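PDB 1XMX: Card1 endonuclease domain-containing protein from Vibrio cholerae, which is of unknown function but carries a Card1-like endonuclease domain of the PDDEXK clan and probably binds nucleic acid. Local coordinates for residues 256-259 and 260-264; 164-167 and 168-172. One frame throughout, in Å; residues are numbered along the deposited sequence.

Interaction 1 (256-259 and 260-264)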
loop_
_atom_site.group_PDB
_atom_site.type_symbol
_atom_site.label_atom_id
_atom_site.label_comp_id
_atom_site.label_asym_id
_atom_site.label_seq_id
_atom_site.Cartn_x
_atom_site.Cartn_y
_atom_site.Cartn_z
ATOM N N THR A 256 11.746 -10.341 -1.840
ATOM C CA THR A 256 11.156 -11.656 -1.695
ATOM C C THR A 256 11.044 -12.100 -0.238
ATOM O O THR A 256 10.013 -12.642 0.155
ATOM C CB THR A 256 12.015 -12.702 -2.447
ATOM O OG1 THR A 256 12.059 -12.357 -3.835
ATOM C CG2 THR A 256 11.376 -14.079 -2.339
ATOM N N LEU A 257 12.126 -11.912 0.533
ATOM C CA LEU A 257 12.177 -12.149 1.980
ATOM C C LEU A 257 11.152 -11.254 2.728
ATOM O O LEU A 257 10.399 -11.721 3.599
ATOM C CB LEU A 257 13.594 -11.875 2.516
ATOM C CG LEU A 257 13.700 -11.882 4.054
ATOM C CD1 LEU A 257 13.527 -13.269 4.673
ATOM C CD2 LEU A 257 15.020 -11.233 4.447
ATOM N N VAL A 258 11.120 -9.967 2.385
ATOM C CA VAL A 258 10.181 -9.086 3.037
ATOM C C VAL A 258 8.739 -9.507 2.709
ATOM O O VAL A 258 7.888 -9.552 3.587
ATOM C CB VAL A 258 10.357 -7.620 2.652
ATOM C CG1 VAL A 258 9.154 -6.786 3.242
ATOM C CG2 VAL A 258 11.755 -7.106 3.123
ATOM N N HIS A 259 8.459 -9.818 1.461
ATOM C CA HIS A 259 7.137 -10.285 1.125
ATOM C C HIS A 259 6.767 -11.570 1.889
ATOM O O HIS A 259 5.663 -11.708 2.409
ATOM C CB HIS A 259 7.037 -10.476 -0.369
ATOM C CG HIS A 259 5.719 -11.003 -0.828
ATOM N ND1 HIS A 259 4.555 -10.249 -0.792
ATOM C CD2 HIS A 259 5.381 -12.209 -1.346
ATOM C CE1 HIS A 259 3.563 -10.963 -1.293
ATOM N NE2 HIS A 259 4.038 -12.153 -1.634
ATOM N N SER A 260 7.696 -12.507 1.923
ATOM C CA SER A 260 7.495 -13.767 2.614
ATOM C C SER A 260 7.279 -13.582 4.127
ATOM O O SER A 260 6.550 -14.339 4.731
ATOM C CB SER A 260 8.696 -14.662 2.363
ATOM O OG SER A 260 8.634 -15.194 1.043
ATOM N N THR A 261 7.989 -12.635 4.727
ATOM C CA THR A 261 7.837 -12.280 6.137
ATOM C C THR A 261 6.485 -11.598 6.464
ATOM O O THR A 261 5.862 -11.903 7.478
ATOM C CB THR A 261 9.013 -11.367 6.546
ATOM O OG1 THR A 261 10.209 -12.091 6.272
ATOM C CG2 THR A 261 8.969 -10.963 8.009
ATOM N N VAL A 262 6.039 -10.698 5.594
ATOM C CA VAL A 262 4.757 -10.090 5.727
ATOM C C VAL A 262 3.684 -11.159 5.717
ATOM O O VAL A 262 2.722 -11.095 6.508
ATOM C CB VAL A 262 4.471 -9.043 4.603
ATOM C CG1 VAL A 262 2.969 -8.583 4.684
ATOM C CG2 VAL A 262 5.386 -7.827 4.730
ATOM N N LYS A 263 3.825 -12.124 4.818
ATOM C CA LYS A 263 2.869 -13.237 4.706
ATOM C C LYS A 263 2.810 -14.088 5.998
ATOM O O LYS A 263 1.724 -14.475 6.430
ATOM C CB LYS A 263 3.189 -14.106 3.492
ATOM C CG LYS A 263 2.328 -15.331 3.412
ATOM C CD LYS A 263 2.795 -16.267 2.315
ATOM C CE LYS A 263 1.895 -17.508 2.239
ATOM N NZ LYS A 263 2.351 -18.378 1.118
ATOM N N GLN A 264 3.975 -14.353 6.602
ATOM C CA GLN A 264 4.047 -14.920 7.959
ATOM C C GLN A 264 3.382 -14.126 9.069
ATOM O O GLN A 264 2.682 -14.699 9.918
ATOM C CB GLN A 264 5.509 -15.131 8.382
ATOM C CG GLN A 264 6.040 -16.337 7.804
ATOM C CD GLN A 264 7.368 -16.731 8.401
ATOM O OE1 GLN A 264 7.673 -16.439 9.584
ATOM N NE2 GLN A 264 8.167 -17.420 7.598
#
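The carbonyl oxygen of L257 is gripped twice by T261, once through its backbone and once through its hydroxyl. T261 OG1 donates to L257 O at 2.7 Å, while T261 N reaches the same oxygen at 2.8 Å, and the two donors come from opposite faces of the carbonyl plane. The hydroxyl lies well above that plane, 38° out of it. It gets there because OG1 sits beside the backbone N and anti to the carbonyl carbon of T261 (chi1 -57°), which turns it back over the preceding turn; the second bond fixes the rotation of the side chain. Alongside, L257 CD1 comes within 3.9 Å of T261 OG1, so the leucine flanks the hydroxyl, both side chains pointing the same way. The hydroxyl of T256 likewise folds back, its OG1 hydrogen-bonded to E252 O. Around the helix, V258 CG1 meets V262 CG2 at 4.2 Å, and V262 CG2 also lies 3.2 Å from V258 O. These valines touch V296 and T298 of strand 288-300, whereas L257 and T261 face helix 371-380 through L371 and L375. The arrangement is that of a regular alpha-helix, with i to i+4 bonds and a threonine hydroxyl folded onto the backbone, here in helix 243-266, which packs against the sheet of the Card1-like endonuclease domain.

Interaction 2 (164-167 and 168-172); sequences PQLD and QQLYQ
The flat groups here are the ring of Y171 and the carboxylate of D167, one helical turn apart: Y171 CB lies 3.2 Å from D167 O, and the carboxylate is held at the start of the helix, where its OD2 is hydrogen-bonded to S163 OG. Beneath them runs the i to i+4 ladder of the first turns of an alpha-helix. Q168 N bonds to P164 O at 3.3 Å, the longest of the four rungs, and Q169 N donates an almost straight hydrogen bond to Q165 O, N-H...O 171°. L170 N follows with L166 O at 2.8 Å, and Y171 N with D167 O at 2.9 Å. At Q169 the chain bends at chi2, and CG lies 3.4 Å from Q165 O. The apolar part belongs to two leucines whose side chains cross obliquely. L166 has CG anti to its backbone N (chi1 -173°), whereas L170 has CG beside its own, and the two chains converge on one side of the helix. Both touch I230 in a loop and E244 of helix 243-266, and so join the two helices there. Between them, L166 CD1 rests 3.8 Å from L170 CG.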
loop_
_atom_site.group_PDB
_atom_site.type_symbol
_atom_site.label_atom_id
_atom_site.label_comp_id
_atom_site.label_asym_id
_atom_site.label_seq_id
_atom_site.Cartn_x
_atom_site.Cartn_y
_atom_site.Cartn_z
ATOM N N PRO A 164 6.617 -24.561 -4.062
ATOM C CA PRO A 164 6.719 -24.648 -2.589
ATOM C C PRO A 164 8.122 -25.009 -2.023
ATOM O O PRO A 164 8.508 -24.471 -0.980
ATOM C CB PRO A 164 5.659 -25.707 -2.207
ATOM C CG PRO A 164 4.734 -25.788 -3.406
ATOM C CD PRO A 164 5.623 -25.508 -4.603
ATOM N N GLN A 165 8.861 -25.901 -2.693
ATOM C CA GLN A 165 10.187 -26.281 -2.248
ATOM C C GLN A 165 11.159 -25.166 -2.604
ATOM O O GLN A 165 12.040 -24.834 -1.811
ATOM C CB GLN A 165 10.644 -27.602 -2.888
ATOM C CG GLN A 165 10.063 -28.854 -2.241
ATOM C CD GLN A 165 10.450 -30.149 -2.993
ATOM O OE1 GLN A 165 11.120 -30.093 -4.020
ATOM N NE2 GLN A 165 10.031 -31.305 -2.473
ATOM N N LEU A 166 10.979 -24.586 -3.797
ATOM C CA LEU A 166 11.742 -23.402 -4.216
ATOM C C LEU A 166 11.537 -22.198 -3.307
ATOM O O LEU A 166 12.503 -21.565 -2.887
ATOM C CB LEU A 166 11.407 -23.011 -5.653
ATOM C CG LEU A 166 12.250 -21.887 -6.268
ATOM C CD1 LEU A 166 13.724 -22.013 -5.855
ATOM C CD2 LEU A 166 12.127 -21.931 -7.769
ATOM N N ASP A 167 10.281 -21.884 -3.013
ATOM C CA ASP A 167 9.937 -20.789 -2.111
ATOM C C ASP A 167 10.587 -20.904 -0.748
ATOM O O ASP A 167 10.977 -19.923 -0.148
ATOM C CB ASP A 167 8.427 -20.740 -1.867
ATOM C CG ASP A 167 7.633 -20.379 -3.125
ATOM O OD1 ASP A 167 8.236 -19.860 -4.109
ATOM O OD2 ASP A 167 6.401 -20.629 -3.131
ATOM N N GLN A 168 10.625 -22.099 -0.212
ATOM C CA GLN A 168 11.177 -22.225 1.119
ATOM C C GLN A 168 12.695 -22.049 1.074
ATOM O O GLN A 168 13.235 -21.385 1.937
ATOM C CB GLN A 168 10.762 -23.563 1.755
ATOM C CG GLN A 168 11.854 -24.254 2.571
ATOM C CD GLN A 168 11.422 -25.616 3.102
ATOM O OE1 GLN A 168 11.368 -26.616 2.342
ATOM N NE2 GLN A 168 11.149 -25.685 4.409
ATOM N N GLN A 169 13.355 -22.649 0.081
ATOM C CA GLN A 169 14.781 -22.434 -0.175
ATOM C C GLN A 169 15.080 -20.942 -0.371
ATOM O O GLN A 169 16.042 -20.433 0.211
ATOM C CB GLN A 169 15.282 -23.169 -1.432
ATOM C CG GLN A 169 15.446 -24.716 -1.347
ATOM C CD GLN A 169 16.048 -25.203 -0.035
ATOM O OE1 GLN A 169 15.328 -25.758 0.838
ATOM N NE2 GLN A 169 17.322 -24.968 0.149
ATOM N N LEU A 170 14.259 -20.244 -1.162
ATOM C CA LEU A 170 14.524 -18.811 -1.396
ATOM C C LEU A 170 14.297 -18.024 -0.137
ATOM O O LEU A 170 15.041 -17.074 0.159
ATOM C CB LEU A 170 13.680 -18.242 -2.547
ATOM C CG LEU A 170 14.018 -18.812 -3.923
ATOM C CD1 LEU A 170 13.249 -18.026 -4.961
ATOM C CD2 LEU A 170 15.511 -18.760 -4.191
ATOM N N TYR A 171 13.297 -18.438 0.635
ATOM C CA TYR A 171 13.034 -17.808 1.922
ATOM C C TYR A 171 14.176 -18.003 2.935
ATOM O O TYR A 171 14.644 -17.057 3.630
ATOM C CB TYR A 171 11.708 -18.328 2.506
ATOM C CG TYR A 171 11.553 -17.958 3.946
ATOM C CD1 TYR A 171 11.149 -16.675 4.310
ATOM C CD2 TYR A 171 11.853 -18.884 4.958
ATOM C CE1 TYR A 171 11.000 -16.314 5.658
ATOM C CE2 TYR A 171 11.715 -18.543 6.327
ATOM C CZ TYR A 171 11.301 -17.251 6.659
ATOM O OH TYR A 171 11.171 -16.905 7.995
ATOM N N GLN A 172 14.638 -19.235 3.053
ATOM C CA GLN A 172 15.632 -19.495 4.056
ATOM C C GLN A 172 16.980 -18.865 3.608
ATOM O O GLN A 172 17.768 -18.381 4.416
ATOM C CB GLN A 172 15.722 -21.001 4.303
ATOM C CG GLN A 172 14.398 -21.641 4.669
ATOM C CD GLN A 172 14.516 -23.119 5.034
ATOM O OE1 GLN A 172 15.393 -23.813 4.548
ATOM N NE2 GLN A 172 13.617 -23.597 5.915
#

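Y171 of helix 164-179 joins the two contacts, touching L257, S260 and Q264 of helix 243-266. Interactions 1 and 2 have centres about 12 Å apart. The Y171 ring brings CD1 to 3.7 Å from S260 CB and CE1 to 4.1 Å from L257 CD1, while its OH and Q264 NE2, 3.1 Å apart, probably form a hydrogen bond. Interaction 1 thus faces helix 164-179 as well as the sheet; interaction 2 is nearer the surface. Each of the side chains of S260 and D167 lies about 3 Å from bound formic acid, probably from the crystallisation liquor; the hydrogen bond that S260 OG makes to it is weak.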